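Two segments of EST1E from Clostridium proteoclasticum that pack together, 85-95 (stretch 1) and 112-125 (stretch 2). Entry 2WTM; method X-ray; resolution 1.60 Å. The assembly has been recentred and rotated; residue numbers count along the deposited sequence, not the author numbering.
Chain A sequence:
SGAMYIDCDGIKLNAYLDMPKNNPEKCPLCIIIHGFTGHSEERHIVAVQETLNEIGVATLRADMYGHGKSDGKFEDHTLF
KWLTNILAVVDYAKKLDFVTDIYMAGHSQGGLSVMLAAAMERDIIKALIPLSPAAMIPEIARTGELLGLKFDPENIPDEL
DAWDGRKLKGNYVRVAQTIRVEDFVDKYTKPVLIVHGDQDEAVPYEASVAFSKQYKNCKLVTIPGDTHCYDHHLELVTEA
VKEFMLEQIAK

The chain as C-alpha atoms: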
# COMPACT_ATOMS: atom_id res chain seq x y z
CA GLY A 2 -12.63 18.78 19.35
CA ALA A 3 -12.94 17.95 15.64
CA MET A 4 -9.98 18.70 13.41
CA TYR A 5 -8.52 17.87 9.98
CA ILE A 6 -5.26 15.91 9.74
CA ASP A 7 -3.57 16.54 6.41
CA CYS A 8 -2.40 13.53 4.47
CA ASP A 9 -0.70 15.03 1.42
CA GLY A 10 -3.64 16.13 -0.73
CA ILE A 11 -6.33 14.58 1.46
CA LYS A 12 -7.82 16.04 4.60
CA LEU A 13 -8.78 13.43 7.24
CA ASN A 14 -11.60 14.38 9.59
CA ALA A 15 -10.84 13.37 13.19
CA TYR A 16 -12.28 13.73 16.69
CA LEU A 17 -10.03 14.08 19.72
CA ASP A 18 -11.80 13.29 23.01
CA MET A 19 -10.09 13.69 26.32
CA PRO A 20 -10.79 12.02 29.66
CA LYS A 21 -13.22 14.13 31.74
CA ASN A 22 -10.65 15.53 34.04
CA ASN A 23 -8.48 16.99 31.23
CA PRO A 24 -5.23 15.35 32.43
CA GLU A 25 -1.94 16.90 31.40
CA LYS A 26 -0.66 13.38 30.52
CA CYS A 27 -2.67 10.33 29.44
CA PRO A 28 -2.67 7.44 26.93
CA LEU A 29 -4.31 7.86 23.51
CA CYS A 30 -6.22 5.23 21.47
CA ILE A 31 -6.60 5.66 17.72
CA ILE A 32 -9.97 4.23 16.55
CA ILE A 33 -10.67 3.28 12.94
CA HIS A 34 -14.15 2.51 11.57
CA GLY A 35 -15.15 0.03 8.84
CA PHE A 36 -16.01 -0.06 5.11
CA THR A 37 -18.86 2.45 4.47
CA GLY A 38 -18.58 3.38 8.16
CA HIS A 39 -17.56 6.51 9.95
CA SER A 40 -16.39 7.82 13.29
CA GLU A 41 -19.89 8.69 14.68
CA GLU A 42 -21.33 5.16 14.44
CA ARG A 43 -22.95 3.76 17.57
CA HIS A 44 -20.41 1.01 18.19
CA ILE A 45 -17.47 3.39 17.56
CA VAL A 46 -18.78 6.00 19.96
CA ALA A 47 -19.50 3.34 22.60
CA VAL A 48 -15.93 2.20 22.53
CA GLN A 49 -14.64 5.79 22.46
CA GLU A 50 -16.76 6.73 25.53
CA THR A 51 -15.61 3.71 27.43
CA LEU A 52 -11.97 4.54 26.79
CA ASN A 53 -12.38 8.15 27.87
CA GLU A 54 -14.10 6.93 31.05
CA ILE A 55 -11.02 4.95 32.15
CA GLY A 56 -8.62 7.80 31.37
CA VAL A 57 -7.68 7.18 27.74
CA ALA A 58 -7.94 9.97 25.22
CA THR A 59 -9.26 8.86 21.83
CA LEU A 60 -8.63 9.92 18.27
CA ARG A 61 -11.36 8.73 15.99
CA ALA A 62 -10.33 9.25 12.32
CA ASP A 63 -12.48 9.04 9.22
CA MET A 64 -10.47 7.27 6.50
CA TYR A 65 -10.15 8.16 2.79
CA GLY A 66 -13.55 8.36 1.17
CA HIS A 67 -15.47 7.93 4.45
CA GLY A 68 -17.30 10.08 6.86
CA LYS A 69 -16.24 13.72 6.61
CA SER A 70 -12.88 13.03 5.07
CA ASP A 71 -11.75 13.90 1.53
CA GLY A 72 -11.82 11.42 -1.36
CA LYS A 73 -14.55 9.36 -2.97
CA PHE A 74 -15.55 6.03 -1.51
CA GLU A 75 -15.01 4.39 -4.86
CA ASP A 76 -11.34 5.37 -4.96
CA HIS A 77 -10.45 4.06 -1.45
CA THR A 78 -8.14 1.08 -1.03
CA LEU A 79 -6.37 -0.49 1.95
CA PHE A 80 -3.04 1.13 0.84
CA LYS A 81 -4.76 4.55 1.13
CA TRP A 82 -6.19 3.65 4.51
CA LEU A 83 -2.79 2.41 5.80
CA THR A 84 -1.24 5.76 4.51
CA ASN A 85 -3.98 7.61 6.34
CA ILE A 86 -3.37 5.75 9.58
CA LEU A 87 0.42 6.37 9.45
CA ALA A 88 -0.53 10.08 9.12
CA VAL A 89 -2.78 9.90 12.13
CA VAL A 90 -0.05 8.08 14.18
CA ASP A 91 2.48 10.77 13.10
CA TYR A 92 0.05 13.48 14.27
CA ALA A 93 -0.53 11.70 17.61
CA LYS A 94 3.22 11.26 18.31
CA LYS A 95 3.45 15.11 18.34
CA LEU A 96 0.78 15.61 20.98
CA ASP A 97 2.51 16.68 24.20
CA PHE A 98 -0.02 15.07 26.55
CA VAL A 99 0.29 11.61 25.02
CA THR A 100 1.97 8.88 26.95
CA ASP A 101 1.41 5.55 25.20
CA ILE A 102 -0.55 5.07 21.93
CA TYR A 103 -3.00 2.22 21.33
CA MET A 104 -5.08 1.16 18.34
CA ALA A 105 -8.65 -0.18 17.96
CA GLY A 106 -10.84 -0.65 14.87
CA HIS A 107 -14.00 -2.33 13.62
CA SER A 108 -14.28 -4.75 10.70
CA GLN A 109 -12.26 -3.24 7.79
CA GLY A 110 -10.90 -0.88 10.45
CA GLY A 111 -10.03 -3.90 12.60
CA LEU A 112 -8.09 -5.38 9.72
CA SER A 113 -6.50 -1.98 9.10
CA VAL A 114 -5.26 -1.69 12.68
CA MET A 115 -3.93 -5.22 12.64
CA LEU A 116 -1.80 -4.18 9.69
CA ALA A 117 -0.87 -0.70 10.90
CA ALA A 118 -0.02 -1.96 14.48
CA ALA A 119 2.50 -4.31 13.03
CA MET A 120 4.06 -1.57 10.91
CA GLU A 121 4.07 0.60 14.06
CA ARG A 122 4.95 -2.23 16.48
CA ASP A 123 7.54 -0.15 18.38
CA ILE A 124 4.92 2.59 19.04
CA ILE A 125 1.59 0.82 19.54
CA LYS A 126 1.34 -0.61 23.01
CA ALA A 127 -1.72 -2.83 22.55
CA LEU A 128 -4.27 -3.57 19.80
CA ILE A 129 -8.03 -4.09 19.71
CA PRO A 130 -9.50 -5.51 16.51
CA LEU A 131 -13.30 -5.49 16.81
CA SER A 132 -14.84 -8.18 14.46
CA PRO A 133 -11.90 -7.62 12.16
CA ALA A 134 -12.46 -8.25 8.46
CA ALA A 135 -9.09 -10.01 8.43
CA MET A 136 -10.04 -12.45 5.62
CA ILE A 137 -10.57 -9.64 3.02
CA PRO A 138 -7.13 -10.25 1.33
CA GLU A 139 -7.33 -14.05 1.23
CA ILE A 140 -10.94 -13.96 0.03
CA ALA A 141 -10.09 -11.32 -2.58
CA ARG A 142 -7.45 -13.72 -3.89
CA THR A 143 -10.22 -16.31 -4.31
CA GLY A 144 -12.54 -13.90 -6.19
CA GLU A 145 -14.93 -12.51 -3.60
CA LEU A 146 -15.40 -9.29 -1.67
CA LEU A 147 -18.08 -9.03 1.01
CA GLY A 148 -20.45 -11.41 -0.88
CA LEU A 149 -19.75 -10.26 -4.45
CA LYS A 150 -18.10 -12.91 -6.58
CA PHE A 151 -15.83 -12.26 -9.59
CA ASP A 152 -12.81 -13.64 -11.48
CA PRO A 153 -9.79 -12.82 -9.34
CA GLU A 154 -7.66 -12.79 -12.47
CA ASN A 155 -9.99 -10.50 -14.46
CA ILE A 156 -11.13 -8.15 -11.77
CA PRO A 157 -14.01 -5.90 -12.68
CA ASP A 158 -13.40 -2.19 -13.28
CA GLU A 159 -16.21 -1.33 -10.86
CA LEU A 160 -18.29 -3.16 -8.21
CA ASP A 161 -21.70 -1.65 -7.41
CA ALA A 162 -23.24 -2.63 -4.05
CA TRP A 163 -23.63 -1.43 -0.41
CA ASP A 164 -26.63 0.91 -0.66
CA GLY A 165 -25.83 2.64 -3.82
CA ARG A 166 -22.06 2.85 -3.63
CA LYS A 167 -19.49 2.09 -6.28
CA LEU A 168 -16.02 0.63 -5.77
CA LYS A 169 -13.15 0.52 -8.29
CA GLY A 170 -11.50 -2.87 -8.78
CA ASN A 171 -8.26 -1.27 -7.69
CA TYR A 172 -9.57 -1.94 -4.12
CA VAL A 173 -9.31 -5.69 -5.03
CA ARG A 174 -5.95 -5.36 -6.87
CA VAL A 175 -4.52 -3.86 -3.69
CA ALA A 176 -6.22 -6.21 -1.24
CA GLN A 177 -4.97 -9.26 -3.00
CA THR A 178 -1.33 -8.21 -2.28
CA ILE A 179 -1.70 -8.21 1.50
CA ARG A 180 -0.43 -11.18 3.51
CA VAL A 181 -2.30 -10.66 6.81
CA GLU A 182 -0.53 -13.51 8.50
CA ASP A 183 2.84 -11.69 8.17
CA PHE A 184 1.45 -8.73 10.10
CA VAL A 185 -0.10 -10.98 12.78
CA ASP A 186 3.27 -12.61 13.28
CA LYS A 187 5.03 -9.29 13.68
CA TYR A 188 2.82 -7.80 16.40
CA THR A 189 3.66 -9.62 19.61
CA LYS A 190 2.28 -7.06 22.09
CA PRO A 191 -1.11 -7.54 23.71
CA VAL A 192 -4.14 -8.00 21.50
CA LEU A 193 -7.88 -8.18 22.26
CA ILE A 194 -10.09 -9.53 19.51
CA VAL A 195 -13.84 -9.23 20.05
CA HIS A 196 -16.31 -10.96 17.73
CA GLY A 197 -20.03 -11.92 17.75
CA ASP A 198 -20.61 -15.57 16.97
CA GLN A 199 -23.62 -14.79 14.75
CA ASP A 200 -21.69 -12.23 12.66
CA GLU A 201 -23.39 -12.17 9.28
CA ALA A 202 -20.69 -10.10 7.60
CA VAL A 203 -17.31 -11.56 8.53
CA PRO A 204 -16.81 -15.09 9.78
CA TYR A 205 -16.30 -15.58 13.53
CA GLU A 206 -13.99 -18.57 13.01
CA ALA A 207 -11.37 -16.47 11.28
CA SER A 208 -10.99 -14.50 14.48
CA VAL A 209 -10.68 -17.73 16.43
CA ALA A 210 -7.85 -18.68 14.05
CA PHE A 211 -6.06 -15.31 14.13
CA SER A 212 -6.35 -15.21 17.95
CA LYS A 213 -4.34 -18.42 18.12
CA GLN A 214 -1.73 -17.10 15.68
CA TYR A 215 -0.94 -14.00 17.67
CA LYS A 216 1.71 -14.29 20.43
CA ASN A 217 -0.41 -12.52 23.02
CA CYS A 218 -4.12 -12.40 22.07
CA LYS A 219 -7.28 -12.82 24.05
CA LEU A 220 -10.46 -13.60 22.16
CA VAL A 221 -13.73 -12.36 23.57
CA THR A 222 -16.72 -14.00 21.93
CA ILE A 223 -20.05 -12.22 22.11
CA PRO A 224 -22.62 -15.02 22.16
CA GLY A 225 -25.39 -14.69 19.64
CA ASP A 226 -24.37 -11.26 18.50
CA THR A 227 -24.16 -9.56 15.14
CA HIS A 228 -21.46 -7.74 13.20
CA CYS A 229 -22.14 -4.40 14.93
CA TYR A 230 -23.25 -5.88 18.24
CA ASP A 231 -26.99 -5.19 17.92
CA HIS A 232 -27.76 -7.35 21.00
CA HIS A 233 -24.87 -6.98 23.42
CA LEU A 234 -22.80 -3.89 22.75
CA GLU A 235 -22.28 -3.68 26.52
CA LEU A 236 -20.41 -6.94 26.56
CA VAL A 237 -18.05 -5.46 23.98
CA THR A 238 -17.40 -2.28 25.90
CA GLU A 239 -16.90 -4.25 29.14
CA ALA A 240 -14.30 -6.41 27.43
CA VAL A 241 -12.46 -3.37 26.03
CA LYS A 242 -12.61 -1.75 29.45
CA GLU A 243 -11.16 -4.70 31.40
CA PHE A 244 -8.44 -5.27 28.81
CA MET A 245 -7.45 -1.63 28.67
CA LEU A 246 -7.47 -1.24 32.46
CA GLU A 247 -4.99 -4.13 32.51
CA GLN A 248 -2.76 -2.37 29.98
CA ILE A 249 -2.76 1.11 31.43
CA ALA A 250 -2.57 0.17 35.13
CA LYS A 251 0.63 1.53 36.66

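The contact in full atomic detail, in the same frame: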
# COMPACT_ATOMS: atom_id res chain seq x y z
N ASN A 85 -3.19 6.73 5.46
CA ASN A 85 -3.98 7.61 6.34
C ASN A 85 -3.65 7.35 7.80
O ASN A 85 -3.41 8.25 8.62
CB ASN A 85 -5.50 7.46 6.10
CG ASN A 85 -5.98 7.79 4.71
OD1 ASN A 85 -7.09 7.45 4.38
ND2 ASN A 85 -5.23 8.58 3.96
N ILE A 86 -3.65 6.10 8.18
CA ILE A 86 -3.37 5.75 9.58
C ILE A 86 -1.96 6.10 10.00
O ILE A 86 -1.76 6.61 11.10
CB ILE A 86 -3.68 4.28 9.85
CG1 ILE A 86 -5.14 3.96 9.64
CG2 ILE A 86 -3.21 3.82 11.26
CD1 ILE A 86 -5.55 2.47 9.53
N LEU A 87 -0.95 5.91 9.15
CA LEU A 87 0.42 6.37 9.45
C LEU A 87 0.39 7.88 9.69
O LEU A 87 1.09 8.37 10.56
CB LEU A 87 1.37 6.00 8.29
CG LEU A 87 1.65 4.55 8.15
CD1 LEU A 87 2.63 4.32 6.98
CD2 LEU A 87 2.01 3.77 9.34
N ALA A 88 -0.42 8.62 8.93
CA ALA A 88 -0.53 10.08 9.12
C ALA A 88 -1.13 10.40 10.47
O ALA A 88 -0.74 11.38 11.14
CB ALA A 88 -1.30 10.67 8.04
N VAL A 89 -2.11 9.61 10.87
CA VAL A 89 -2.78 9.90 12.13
C VAL A 89 -1.79 9.53 13.26
O VAL A 89 -1.73 10.25 14.30
CB VAL A 89 -4.09 9.09 12.24
CG1 VAL A 89 -4.66 9.11 13.65
CG2 VAL A 89 -5.12 9.53 11.23
N VAL A 90 -1.09 8.40 13.18
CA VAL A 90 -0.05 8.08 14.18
C VAL A 90 1.04 9.18 14.25
O VAL A 90 1.41 9.64 15.31
CB VAL A 90 0.60 6.77 13.85
CG1 VAL A 90 1.87 6.49 14.79
CG2 VAL A 90 -0.34 5.60 13.96
N ASP A 91 1.42 9.72 13.12
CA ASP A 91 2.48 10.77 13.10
C ASP A 91 1.97 12.04 13.78
O ASP A 91 2.77 12.77 14.43
CB ASP A 91 3.02 11.02 11.68
CG ASP A 91 3.89 9.85 11.19
OD1 ASP A 91 4.29 9.03 12.04
OD2 ASP A 91 4.10 9.83 9.95
N TYR A 92 0.69 12.32 13.63
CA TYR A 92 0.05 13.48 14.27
C TYR A 92 0.04 13.24 15.78
O TYR A 92 0.41 14.12 16.59
CB TYR A 92 -1.37 13.67 13.74
CG TYR A 92 -2.15 14.71 14.51
CD1 TYR A 92 -1.96 16.02 14.23
CD2 TYR A 92 -2.99 14.35 15.51
CE1 TYR A 92 -2.67 17.02 14.99
CE2 TYR A 92 -3.68 15.30 16.25
CZ TYR A 92 -3.50 16.60 15.98
OH TYR A 92 -4.21 17.53 16.74
N ALA A 93 -0.41 12.06 16.18
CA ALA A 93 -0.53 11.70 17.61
C ALA A 93 0.80 11.74 18.35
O ALA A 93 0.88 12.10 19.53
CB ALA A 93 -1.17 10.29 17.72
N LYS A 94 1.88 11.31 17.68
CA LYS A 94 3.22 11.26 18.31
C LYS A 94 3.73 12.70 18.64
O LYS A 94 4.69 12.88 19.37
CB LYS A 94 4.21 10.60 17.37
CG LYS A 94 4.07 9.14 17.27
CD LYS A 94 4.91 8.59 16.10
CE LYS A 94 6.37 8.42 16.48
NZ LYS A 94 7.22 8.08 15.27
N LYS A 95 3.12 13.70 18.04
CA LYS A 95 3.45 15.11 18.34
C LYS A 95 2.62 15.76 19.42
O LYS A 95 2.84 16.92 19.77
CB LYS A 95 3.37 15.91 17.06
CG LYS A 95 4.54 15.47 16.11
CD LYS A 95 4.48 16.17 14.78
CE LYS A 95 5.07 17.56 14.89
NZ LYS A 95 4.23 18.64 14.22
N LEU A 112 -9.17 -4.97 10.60
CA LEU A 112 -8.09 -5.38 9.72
C LEU A 112 -7.00 -4.32 9.59
O LEU A 112 -5.80 -4.56 9.79
CB LEU A 112 -8.61 -5.74 8.35
CG LEU A 112 -7.51 -6.01 7.26
CD1 LEU A 112 -6.54 -7.14 7.58
CD2 LEU A 112 -8.22 -6.14 5.90
N SER A 113 -7.43 -3.07 9.33
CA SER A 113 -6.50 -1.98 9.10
C SER A 113 -5.54 -1.75 10.29
O SER A 113 -4.32 -1.52 10.13
CB SER A 113 -7.29 -0.73 8.74
OG SER A 113 -7.91 -0.85 7.47
N VAL A 114 -6.10 -1.76 11.53
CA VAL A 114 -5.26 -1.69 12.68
C VAL A 114 -4.35 -2.90 12.97
O VAL A 114 -3.21 -2.76 13.41
CB VAL A 114 -6.01 -1.12 13.93
CG1 VAL A 114 -6.56 0.31 13.70
CG2 VAL A 114 -7.05 -2.06 14.46
N MET A 115 -4.85 -4.09 12.63
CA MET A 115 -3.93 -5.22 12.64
C MET A 115 -2.66 -4.95 11.79
O MET A 115 -1.56 -5.25 12.19
CB MET A 115 -4.62 -6.50 12.20
CG MET A 115 -5.74 -6.96 13.18
SD MET A 115 -6.80 -8.27 12.54
CE MET A 115 -5.65 -9.64 12.29
N LEU A 116 -2.88 -4.45 10.60
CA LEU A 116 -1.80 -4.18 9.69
C LEU A 116 -0.94 -3.03 10.16
O LEU A 116 0.27 -3.12 10.25
CB LEU A 116 -2.34 -3.89 8.27
CG LEU A 116 -3.32 -4.88 7.62
CD1 LEU A 116 -3.84 -4.47 6.19
CD2 LEU A 116 -2.58 -6.25 7.56
N ALA A 117 -1.57 -1.89 10.52
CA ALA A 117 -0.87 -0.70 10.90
C ALA A 117 -0.11 -0.94 12.25
O ALA A 117 0.97 -0.43 12.44
CB ALA A 117 -1.84 0.51 11.05
N ALA A 118 -0.71 -1.63 13.20
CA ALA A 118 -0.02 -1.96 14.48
C ALA A 118 1.30 -2.69 14.26
O ALA A 118 2.35 -2.42 14.86
CB ALA A 118 -0.89 -2.69 15.39
N ALA A 119 1.27 -3.61 13.33
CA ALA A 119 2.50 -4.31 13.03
C ALA A 119 3.55 -3.36 12.44
O ALA A 119 4.72 -3.45 12.78
CB ALA A 119 2.19 -5.50 12.17
N MET A 120 3.15 -2.49 11.53
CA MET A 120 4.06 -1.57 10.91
C MET A 120 4.57 -0.57 11.90
O MET A 120 5.64 0.02 11.73
CB MET A 120 3.35 -0.85 9.76
CG MET A 120 2.87 -1.80 8.67
SD MET A 120 1.72 -0.97 7.49
CE MET A 120 2.95 -0.20 6.77
N GLU A 121 3.79 -0.35 12.98
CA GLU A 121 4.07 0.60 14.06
C GLU A 121 4.34 -0.13 15.40
O GLU A 121 3.98 0.35 16.47
CB GLU A 121 2.89 1.58 14.26
CG GLU A 121 2.60 2.39 13.06
CD GLU A 121 3.49 3.62 12.89
OE1 GLU A 121 4.59 3.69 13.49
OE2 GLU A 121 3.08 4.52 12.10
N ARG A 122 4.98 -1.28 15.34
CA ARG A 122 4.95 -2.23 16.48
C ARG A 122 5.79 -1.72 17.64
O ARG A 122 5.50 -2.10 18.77
CB ARG A 122 5.37 -3.64 16.03
CG ARG A 122 6.78 -3.71 15.38
CD ARG A 122 6.96 -5.02 14.65
NE ARG A 122 8.16 -5.08 13.79
CZ ARG A 122 8.29 -4.54 12.58
NH1 ARG A 122 7.32 -3.84 12.02
NH2 ARG A 122 9.43 -4.69 11.90
N ASP A 123 6.74 -0.82 17.36
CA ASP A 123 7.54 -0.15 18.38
C ASP A 123 6.71 0.84 19.19
O ASP A 123 7.06 1.08 20.35
CB ASP A 123 8.80 0.52 17.81
CG ASP A 123 8.58 1.35 16.56
OD1 ASP A 123 7.57 1.15 15.87
OD2 ASP A 123 9.48 2.15 16.22
N ILE A 124 5.63 1.38 18.60
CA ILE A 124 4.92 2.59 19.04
C ILE A 124 3.60 2.18 19.67
O ILE A 124 3.10 2.83 20.57
CB ILE A 124 4.54 3.54 17.76
CG1 ILE A 124 5.74 3.83 16.89
CG2 ILE A 124 3.86 4.84 18.14
CD1 ILE A 124 6.92 4.41 17.70
N ILE A 125 2.96 1.17 19.14
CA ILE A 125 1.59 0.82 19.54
C ILE A 125 1.62 -0.20 20.65
O ILE A 125 2.04 -1.34 20.44
CB ILE A 125 0.75 0.30 18.33
CG1 ILE A 125 0.81 1.29 17.16
CG2 ILE A 125 -0.64 -0.08 18.79
CD1 ILE A 125 0.28 2.67 17.59
O HOH W 1 4.74 6.46 11.58
O HOH W 2 6.20 5.93 13.93

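Packing of the helical part of 85-95 against the helix that runs to Met120 and the turn after it in EST1E. The two stretches bury 428 Å² between them, both sides summed, and no direct hydrogen bond crosses the contact; it rests on side-chain packing, supplemented by two bridging waters. Ile86, Glu121 and Leu87 cover the most surface.

Ile86 sits where the backbones come nearest, its CA 7.0 Å from the CA of Ala117. Its CA-to-CB bond points toward the second helix, and with chi1 m and chi2 t the side chain reaches two positions one helical turn apart. Ile86 CG2 lies 3.6 Å from Ala117 CB, an apolar contact, while Ile86 CD1 extends to 3.7 Å from Ser113 CB. Both partners are small and both point toward the first helix, so the branched isoleucine fills the space between the backbones. Ser113 offers its CB to this contact, while its OG is hydrogen-bonded elsewhere in the structure. Backbone hydrogen bonds keep the two surfaces regular: Val90 N donates to Ile86 O (2.8 Å), and Ala117 N donates to Ser113 O (2.8 Å).

Glu121 is the first residue to leave helical phi/psi (-114/36) after the second helix. It is buried; its CA-to-CB bond points toward the first stretch, and chi1 and chi2 are both m. Its carboxylate meets carbon there: Glu121 OE2 is 3.1 Å from Leu87 CD2 and 3.5 Å from Val90 CG1. These are close van der Waals approaches, in which hydrocarbon lies beside the acid without satisfying it. Water supplies the polar partners. Water 1 lies 2.6 Å from Glu121 OE2 and 2.6 Å from Asp91 OD1, linking two carboxylates that do not touch directly. Water 2 donates to Glu121 OE1 (2.8 Å from the water O) and accepts from Lys94 NZ (2.7 Å from the water O), so the lysine reaches the acid through a solvent molecule. A buried glutamate thus suits this place because its two oxygens each have a water to bind, while its CG packs 4.0 Å from Leu87 CD2.

Leu87 leaves its helix sideways, but its m,t rotamer brings the end of the side chain nearer the second stretch, placing CD2 against the Glu121 carboxylate. Val90, one turn beyond Ile86, points toward the second stretch; besides its approach to Glu121, its CG1 makes an apolar contact with Ile124 CG2 at 4.2 Å. A compact branched residue fits here, touching both the acid and the isoleucine.

Farther along, the CA-to-CB bond of Lys94 points toward the second stretch, and its CE lies 4.2 Å from Ile124 CD1. The long side chain combines two roles: its methylene groups lie along the isoleucine, and its NZ serves water 2. The turn carrying Glu121 and Ile124 is held by its own backbone, with Ile124 N donating to Glu121 O (2.9 Å) and Ile125 N donating to the same Glu121 O (3.0 Å).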